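Local atomic coordinates of acetone carboxylase alpha subunit (Xanthobacter autotrophicus Py2, PDB entry 5M45), a protein that forms the alpha subunit of a carboxylase enzyme and contains a region of the hydantoinase B/oxoprolinase family. Residues R15-H27 with F161-V173. Sequence-based numbering, arbitrary orientation.
Sequences RGIVRGGETLKEH and FWEGELIGWVGGV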
ATOM      1  N   ARG A  15      -2.698 -33.226  16.059  1.00 32.64           N
ATOM      2  CA  ARG A  15      -3.763 -32.770  17.018  1.00 30.82           C
ATOM      3  C   ARG A  15      -4.166 -31.352  16.708  1.00 28.54           C
ATOM      4  O   ARG A  15      -3.304 -30.502  16.559  1.00 28.79           O
ATOM      5  CB  ARG A  15      -3.263 -32.848  18.467  1.00 31.87           C
ATOM      6  CG  ARG A  15      -4.376 -32.680  19.496  1.00 32.03           C
ATOM      7  CD  ARG A  15      -3.857 -32.561  20.922  1.00 32.85           C
ATOM      8  NE  ARG A  15      -4.906 -32.114  21.869  1.00 32.46           N
ATOM      9  CZ  ARG A  15      -5.794 -32.904  22.494  1.00 32.76           C
ATOM     10  NH1 ARG A  15      -5.805 -34.229  22.298  1.00 34.35           N
ATOM     11  NH2 ARG A  15      -6.693 -32.378  23.326  1.00 31.01           N
ATOM     12  N   GLY A  16      -5.463 -31.089  16.589  1.00 25.79           N
ATOM     13  CA  GLY A  16      -5.944 -29.721  16.430  1.00 23.38           C
ATOM     14  C   GLY A  16      -5.817 -28.905  17.714  1.00 21.69           C
ATOM     15  O   GLY A  16      -5.813 -29.467  18.836  1.00 21.81           O
ATOM     16  N   ILE A  17      -5.710 -27.585  17.559  1.00 19.73           N
ATOM     17  CA  ILE A  17      -5.449 -26.688  18.687  1.00 18.91           C
ATOM     18  C   ILE A  17      -6.644 -26.337  19.563  1.00 18.30           C
ATOM     19  O   ILE A  17      -6.432 -25.857  20.674  1.00 18.46           O
ATOM     20  CB  ILE A  17      -4.772 -25.360  18.275  1.00 18.33           C
ATOM     21  CG1 ILE A  17      -5.717 -24.497  17.419  1.00 17.69           C
ATOM     22  CG2 ILE A  17      -3.458 -25.637  17.570  1.00 18.90           C
ATOM     23  CD1 ILE A  17      -5.158 -23.135  17.068  1.00 17.57           C
ATOM     24  N   VAL A  18      -7.883 -26.526  19.091  1.00 17.86           N
ATOM     25  CA  VAL A  18      -9.062 -26.178  19.921  1.00 17.37           C
ATOM     26  C   VAL A  18      -9.128 -27.130  21.114  1.00 18.24           C
ATOM     27  O   VAL A  18      -8.709 -28.303  21.000  1.00 18.66           O
ATOM     28  CB  VAL A  18     -10.382 -26.235  19.124  1.00 17.00           C
ATOM     29  CG1 VAL A  18     -11.609 -25.928  19.991  1.00 16.71           C
ATOM     30  CG2 VAL A  18     -10.330 -25.267  17.944  1.00 16.76           C
ATOM     31  N   ARG A  19      -9.610 -26.642  22.255  1.00 18.04           N
ATOM     32  CA  ARG A  19      -9.849 -27.517  23.418  1.00 19.23           C
ATOM     33  C   ARG A  19     -10.652 -28.757  23.021  1.00 19.38           C
ATOM     34  O   ARG A  19     -11.709 -28.618  22.429  1.00 18.51           O
ATOM     35  CB  ARG A  19     -10.593 -26.761  24.534  1.00 19.48           C
ATOM     36  CG  ARG A  19     -10.882 -27.614  25.798  1.00 20.69           C
ATOM     37  CD  ARG A  19     -11.673 -26.802  26.818  1.00 21.43           C
ATOM     38  NE  ARG A  19     -12.294 -27.666  27.805  1.00 22.83           N
ATOM     39  CZ  ARG A  19     -11.681 -28.227  28.819  1.00 24.78           C
ATOM     40  NH1 ARG A  19     -10.379 -27.988  29.067  1.00 26.09           N
ATOM     41  NH2 ARG A  19     -12.403 -29.026  29.634  1.00 25.78           N
ATOM     42  N   GLY A  20     -10.156 -29.945  23.383  1.00 20.54           N
ATOM     43  CA  GLY A  20     -10.734 -31.236  22.976  1.00 21.01           C
ATOM     44  C   GLY A  20     -10.034 -31.903  21.779  1.00 21.20           C
ATOM     45  O   GLY A  20     -10.228 -33.097  21.554  1.00 21.63           O
ATOM     46  N   GLY A  21      -9.248 -31.148  21.001  1.00 20.06           N
ATOM     47  CA  GLY A  21      -8.429 -31.714  19.924  1.00 20.19           C
ATOM     48  C   GLY A  21      -8.883 -31.509  18.487  1.00 19.34           C
ATOM     49  O   GLY A  21      -8.194 -31.942  17.546  1.00 19.96           O
ATOM     50  N   GLU A  22     -10.034 -30.885  18.282  1.00 18.03           N
ATOM     51  CA  GLU A  22     -10.428 -30.529  16.921  1.00 17.49           C
ATOM     52  C   GLU A  22      -9.519 -29.420  16.373  1.00 16.74           C
ATOM     53  O   GLU A  22      -9.069 -28.550  17.128  1.00 16.37           O
ATOM     54  CB  GLU A  22     -11.869 -30.039  16.899  1.00 17.09           C
ATOM     55  CG  GLU A  22     -12.918 -31.097  17.219  1.00 17.96           C
ATOM     56  CD  GLU A  22     -14.286 -30.464  17.341  1.00 17.77           C
ATOM     57  OE1 GLU A  22     -14.483 -29.618  18.273  1.00 17.20           O
ATOM     58  OE2 GLU A  22     -15.154 -30.766  16.488  1.00 18.27           O
ATOM     59  N   THR A  23      -9.273 -29.428  15.071  1.00 16.54           N
ATOM     60  CA  THR A  23      -8.751 -28.203  14.409  1.00 16.09           C
ATOM     61  C   THR A  23      -9.814 -27.077  14.448  1.00 15.41           C
ATOM     62  O   THR A  23     -11.011 -27.331  14.649  1.00 14.90           O
ATOM     63  CB  THR A  23      -8.353 -28.434  12.910  1.00 16.31           C
ATOM     64  OG1 THR A  23      -9.519 -28.747  12.116  1.00 16.32           O
ATOM     65  CG2 THR A  23      -7.325 -29.561  12.784  1.00 16.81           C
ATOM     66  N   LEU A  24      -9.359 -25.847  14.256  1.00 15.10           N
ATOM     67  CA  LEU A  24     -10.298 -24.700  14.125  1.00 15.02           C
ATOM     68  C   LEU A  24     -11.396 -24.954  13.085  1.00 15.26           C
ATOM     69  O   LEU A  24     -12.579 -24.706  13.355  1.00 15.09           O
ATOM     70  CB  LEU A  24      -9.547 -23.403  13.816  1.00 14.67           C
ATOM     71  CG  LEU A  24      -8.706 -22.776  14.927  1.00 14.40           C
ATOM     72  CD1 LEU A  24      -7.792 -21.717  14.318  1.00 14.37           C
ATOM     73  CD2 LEU A  24      -9.555 -22.160  16.025  1.00 14.02           C
ATOM     74  N   LYS A  25     -11.015 -25.452  11.912  1.00 16.27           N
ATOM     75  CA  LYS A  25     -11.985 -25.707  10.825  1.00 16.96           C
ATOM     76  C   LYS A  25     -12.940 -26.865  11.159  1.00 16.84           C
ATOM     77  O   LYS A  25     -14.135 -26.746  10.917  1.00 16.62           O
ATOM     78  CB  LYS A  25     -11.276 -25.961   9.476  1.00 18.13           C
ATOM     79  CG  LYS A  25     -12.262 -26.154   8.312  1.00 19.08           C
ATOM     80  CD  LYS A  25     -11.599 -26.099   6.949  1.00 20.20           C
ATOM     81  CE  LYS A  25     -12.492 -26.634   5.816  1.00 21.21           C
ATOM     82  NZ  LYS A  25     -13.830 -25.967   5.816  1.00 21.65           N
ATOM     83  N   GLU A  26     -12.419 -27.961  11.729  1.00 17.07           N
ATOM     84  CA  GLU A  26     -13.258 -29.099  12.164  1.00 17.49           C
ATOM     85  C   GLU A  26     -14.317 -28.638  13.171  1.00 17.11           C
ATOM     86  O   GLU A  26     -15.506 -29.011  13.049  1.00 16.90           O
ATOM     87  CB  GLU A  26     -12.416 -30.231  12.774  1.00 18.28           C
ATOM     88  CG  GLU A  26     -11.688 -31.095  11.737  1.00 19.06           C
ATOM     89  CD  GLU A  26     -10.594 -31.985  12.322  1.00 20.00           C
ATOM     90  OE1 GLU A  26     -10.315 -31.876  13.552  1.00 20.05           O
ATOM     91  OE2 GLU A  26     -10.026 -32.779  11.514  1.00 20.46           O
ATOM     92  N   HIS A  27     -13.883 -27.814  14.134  1.00 16.43           N
ATOM     93  CA  HIS A  27     -14.729 -27.285  15.186  1.00 16.01           C
ATOM     94  C   HIS A  27     -15.869 -26.408  14.615  1.00 15.88           C
ATOM     95  O   HIS A  27     -17.051 -26.650  14.859  1.00 16.00           O
ATOM     96  CB  HIS A  27     -13.851 -26.495  16.172  1.00 15.66           C
ATOM     97  CG  HIS A  27     -14.568 -25.984  17.391  1.00 15.62           C
ATOM     98  ND1 HIS A  27     -15.034 -26.821  18.389  1.00 15.79           N
ATOM     99  CD2 HIS A  27     -14.849 -24.727  17.803  1.00 15.04           C
ATOM    100  CE1 HIS A  27     -15.569 -26.099  19.354  1.00 15.41           C
ATOM    101  NE2 HIS A  27     -15.474 -24.827  19.021  1.00 14.99           N
ATOM    102  N   PHE A 161      -5.772 -18.906  25.233  1.00 16.25           N
ATOM    103  CA  PHE A 161      -5.413 -20.303  25.525  1.00 17.03           C
ATOM    104  C   PHE A 161      -5.654 -20.658  27.005  1.00 17.87           C
ATOM    105  O   PHE A 161      -5.584 -19.810  27.877  1.00 18.08           O
ATOM    106  CB  PHE A 161      -3.931 -20.569  25.140  1.00 17.01           C
ATOM    107  CG  PHE A 161      -3.711 -20.793  23.650  1.00 16.73           C
ATOM    108  CD1 PHE A 161      -3.691 -19.734  22.767  1.00 16.34           C
ATOM    109  CD2 PHE A 161      -3.487 -22.078  23.159  1.00 16.71           C
ATOM    110  CE1 PHE A 161      -3.457 -19.938  21.396  1.00 16.33           C
ATOM    111  CE2 PHE A 161      -3.293 -22.291  21.802  1.00 16.73           C
ATOM    112  CZ  PHE A 161      -3.254 -21.225  20.916  1.00 16.38           C
ATOM    113  N   TRP A 162      -6.000 -21.908  27.260  1.00 19.16           N
ATOM    114  CA  TRP A 162      -6.130 -22.457  28.603  1.00 20.14           C
ATOM    115  C   TRP A 162      -5.486 -23.846  28.582  1.00 21.05           C
ATOM    116  O   TRP A 162      -5.899 -24.722  27.817  1.00 20.65           O
ATOM    117  CB  TRP A 162      -7.594 -22.553  29.070  1.00 20.53           C
ATOM    118  CG  TRP A 162      -7.706 -23.115  30.476  1.00 21.19           C
ATOM    119  CD1 TRP A 162      -8.143 -24.383  30.835  1.00 21.90           C
ATOM    120  CD2 TRP A 162      -7.360 -22.466  31.696  1.00 22.01           C
ATOM    121  NE1 TRP A 162      -8.070 -24.543  32.200  1.00 22.12           N
ATOM    122  CE2 TRP A 162      -7.597 -23.383  32.751  1.00 21.83           C
ATOM    123  CE3 TRP A 162      -6.877 -21.199  32.003  1.00 22.14           C
ATOM    124  CZ2 TRP A 162      -7.371 -23.064  34.084  1.00 22.65           C
ATOM    125  CZ3 TRP A 162      -6.647 -20.888  33.361  1.00 22.57           C
ATOM    126  CH2 TRP A 162      -6.912 -21.805  34.369  1.00 22.27           C
ATOM    127  N   GLU A 163      -4.458 -24.015  29.416  1.00 22.71           N
ATOM    128  CA  GLU A 163      -3.699 -25.269  29.492  1.00 23.96           C
ATOM    129  C   GLU A 163      -3.278 -25.819  28.137  1.00 22.92           C
ATOM    130  O   GLU A 163      -3.449 -26.988  27.845  1.00 23.37           O
ATOM    131  CB  GLU A 163      -4.473 -26.288  30.330  1.00 26.71           C
ATOM    132  CG  GLU A 163      -4.302 -25.913  31.810  1.00 30.08           C
ATOM    133  CD  GLU A 163      -5.090 -26.760  32.776  1.00 33.06           C
ATOM    134  OE1 GLU A 163      -5.800 -27.686  32.296  1.00 36.43           O
ATOM    135  OE2 GLU A 163      -5.004 -26.471  34.016  1.00 36.62           O
ATOM    136  N   GLY A 164      -2.734 -24.940  27.308  1.00 21.62           N
ATOM    137  CA  GLY A 164      -2.186 -25.299  26.019  1.00 21.38           C
ATOM    138  C   GLY A 164      -3.157 -25.446  24.873  1.00 20.73           C
ATOM    139  O   GLY A 164      -2.737 -25.782  23.790  1.00 21.58           O
ATOM    140  N   GLU A 165      -4.440 -25.192  25.077  1.00 19.54           N
ATOM    141  CA  GLU A 165      -5.441 -25.310  24.006  1.00 18.98           C
ATOM    142  C   GLU A 165      -6.218 -23.997  23.837  1.00 17.49           C
ATOM    143  O   GLU A 165      -6.382 -23.240  24.781  1.00 17.16           O
ATOM    144  CB  GLU A 165      -6.410 -26.462  24.305  1.00 19.61           C
ATOM    145  CG  GLU A 165      -5.764 -27.824  24.580  1.00 20.55           C
ATOM    146  CD  GLU A 165      -6.811 -28.891  24.849  1.00 21.54           C
ATOM    147  OE1 GLU A 165      -7.395 -28.849  25.951  1.00 22.89           O
ATOM    148  OE2 GLU A 165      -7.131 -29.726  23.962  1.00 21.89           O
ATOM    149  N   LEU A 166      -6.691 -23.745  22.620  1.00 16.55           N
ATOM    150  CA  LEU A 166      -7.401 -22.503  22.298  1.00 15.48           C
ATOM    151  C   LEU A 166      -8.838 -22.579  22.782  1.00 15.02           C
ATOM    152  O   LEU A 166      -9.540 -23.563  22.472  1.00 15.03           O
ATOM    153  CB  LEU A 166      -7.368 -22.230  20.780  1.00 15.38           C
ATOM    154  CG  LEU A 166      -7.898 -20.848  20.311  1.00 15.04           C
ATOM    155  CD1 LEU A 166      -7.092 -20.316  19.138  1.00 14.91           C
ATOM    156  CD2 LEU A 166      -9.360 -20.905  19.926  1.00 14.89           C
ATOM    157  N   ILE A 167      -9.273 -21.563  23.516  1.00 14.29           N
ATOM    158  CA  ILE A 167     -10.621 -21.494  24.035  1.00 14.19           C
ATOM    159  C   ILE A 167     -11.407 -20.246  23.586  1.00 13.77           C
ATOM    160  O   ILE A 167     -12.594 -20.123  23.917  1.00 13.98           O
ATOM    161  CB  ILE A 167     -10.670 -21.619  25.585  1.00 14.43           C
ATOM    162  CG1 ILE A 167      -9.885 -20.494  26.265  1.00 14.55           C
ATOM    163  CG2 ILE A 167     -10.090 -22.961  26.035  1.00 14.81           C
ATOM    164  CD1 ILE A 167     -10.371 -20.187  27.684  1.00 14.65           C
ATOM    165  N   GLY A 168     -10.799 -19.379  22.789  1.00 13.26           N
ATOM    166  CA  GLY A 168     -11.460 -18.137  22.351  1.00 12.95           C
ATOM    167  C   GLY A 168     -10.506 -17.156  21.699  1.00 12.65           C
ATOM    168  O   GLY A 168      -9.337 -17.488  21.422  1.00 12.59           O
ATOM    169  N   TRP A 169     -11.036 -15.973  21.392  1.00 12.36           N
ATOM    170  CA  TRP A 169     -10.252 -14.876  20.843  1.00 12.20           C
ATOM    171  C   TRP A 169     -10.769 -13.556  21.427  1.00 12.24           C
ATOM    172  O   TRP A 169     -11.933 -13.483  21.840  1.00 12.17           O
ATOM    173  CB  TRP A 169     -10.436 -14.796  19.319  1.00 12.04           C
ATOM    174  CG  TRP A 169     -10.267 -16.057  18.480  1.00 12.11           C
ATOM    175  CD1 TRP A 169     -11.140 -17.103  18.373  1.00 12.20           C
ATOM    176  CD2 TRP A 169      -9.164 -16.379  17.618  1.00 12.00           C
ATOM    177  NE1 TRP A 169     -10.666 -18.048  17.498  1.00 12.15           N
ATOM    178  CE2 TRP A 169      -9.457 -17.632  17.016  1.00 12.17           C
ATOM    179  CE3 TRP A 169      -7.969 -15.732  17.277  1.00 11.97           C
ATOM    180  CZ2 TRP A 169      -8.601 -18.229  16.086  1.00 12.24           C
ATOM    181  CZ3 TRP A 169      -7.114 -16.347  16.344  1.00 12.19           C
ATOM    182  CH2 TRP A 169      -7.438 -17.571  15.768  1.00 12.21           C
ATOM    183  N   VAL A 170      -9.937 -12.500  21.409  1.00 12.23           N
ATOM    184  CA  VAL A 170     -10.413 -11.151  21.717  1.00 12.13           C
ATOM    185  C   VAL A 170     -10.008 -10.205  20.575  1.00 12.16           C
ATOM    186  O   VAL A 170      -8.856 -10.237  20.085  1.00 12.23           O
ATOM    187  CB  VAL A 170      -9.925 -10.627  23.087  1.00 12.33           C
ATOM    188  CG1 VAL A 170      -8.430 -10.732  23.231  1.00 12.46           C
ATOM    189  CG2 VAL A 170     -10.351  -9.183  23.323  1.00 12.24           C
ATOM    190  N   GLY A 171     -10.949  -9.384  20.142  1.00 11.81           N
ATOM    191  CA  GLY A 171     -10.693  -8.377  19.104  1.00 11.84           C
ATOM    192  C   GLY A 171     -10.862  -6.970  19.638  1.00 11.62           C
ATOM    193  O   GLY A 171     -11.790  -6.715  20.425  1.00 11.62           O
ATOM    194  N   GLY A 172      -9.972  -6.071  19.216  1.00 11.52           N
ATOM    195  CA  GLY A 172     -10.089  -4.635  19.498  1.00 11.34           C
ATOM    196  C   GLY A 172      -9.911  -3.797  18.244  1.00 11.28           C
ATOM    197  O   GLY A 172      -9.020  -4.076  17.425  1.00 11.29           O
ATOM    198  N   VAL A 173     -10.787  -2.810  18.051  1.00 11.19           N
ATOM    199  CA  VAL A 173     -10.773  -1.928  16.868  1.00 11.03           C
ATOM    200  C   VAL A 173     -10.683  -0.468  17.278  1.00 10.96           C
ATOM    201  O   VAL A 173     -11.308  -0.068  18.279  1.00 11.02           O
ATOM    202  CB  VAL A 173     -11.989  -2.171  15.956  1.00 10.94           C
ATOM    203  CG1 VAL A 173     -13.310  -1.943  16.708  1.00 10.98           C
ATOM    204  CG2 VAL A 173     -11.947  -1.286  14.699  1.00 10.88           C
TER
HETATM  205  O   HOH W   1      -5.828 -29.456  21.594  1.00 17.76           O
HETATM  206  O   HOH W   2      -8.108 -26.678  27.596  1.00 24.24           O
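The Glu165 carboxylate lies at the edge of the Arg15 guanidinium, with CA of Gly21 over one face of that group, while the indole of Trp169 takes the two methyl groups of Leu24 at CZ2, with CD1 of Leu24 at the ring edge. One face of that indole carries CD1 of Leu166, toward its rim. Arg15 NH2 lies 2.8 Å from Glu165 OE2 in a salt bridge whose N-H...O angle is nearly straight at 165°, the oxygen lying in the guanidinium plane. The guanidinium and carboxylate planes are turned 37° apart. Arg15 NH2 and Gly20 N come to OE2 from opposite faces of the carboxylate, each well out of its plane; Gly20 N to Glu165 OE2 is 3.1 Å. With a water held by Arg15 NE, OE2 takes a charged N-H, a backbone N-H and a water, which would probably favour the ionised acid. With CG anti to the carbonyl carbon (chi1 -54°) and the chain extended beyond it, Glu165 reaches into the type II turn from Val18 to Gly21. Its OE1 shares a second water with Arg19 NH1 and Trp162 O; the charged end of Arg19 has its salt bridge with Glu258.

Beside this, the backbones join at a single beta bridge, Val18 with Leu166: Leu166 N to Ile17 O is 2.9 Å and Arg19 N to Leu166 O 3.1 Å. From the bridge, Leu166 spreads its methyls, CD1 against Ile17 CD1 at 4.0 Å and CD2 against Leu24 CD2 at 4.1 Å. Strands 153-162 and 165-175, antiparallel sheet neighbours, are joined by the type I' turn from Trp162 to Glu165, and the N-terminal loop lies against the start of 165-175. Helix 24-38, opened by the Thr23-Glu26 capping box, packs through Leu24 on helix 111-124, and helix 257-282 receives Val18 and Arg19.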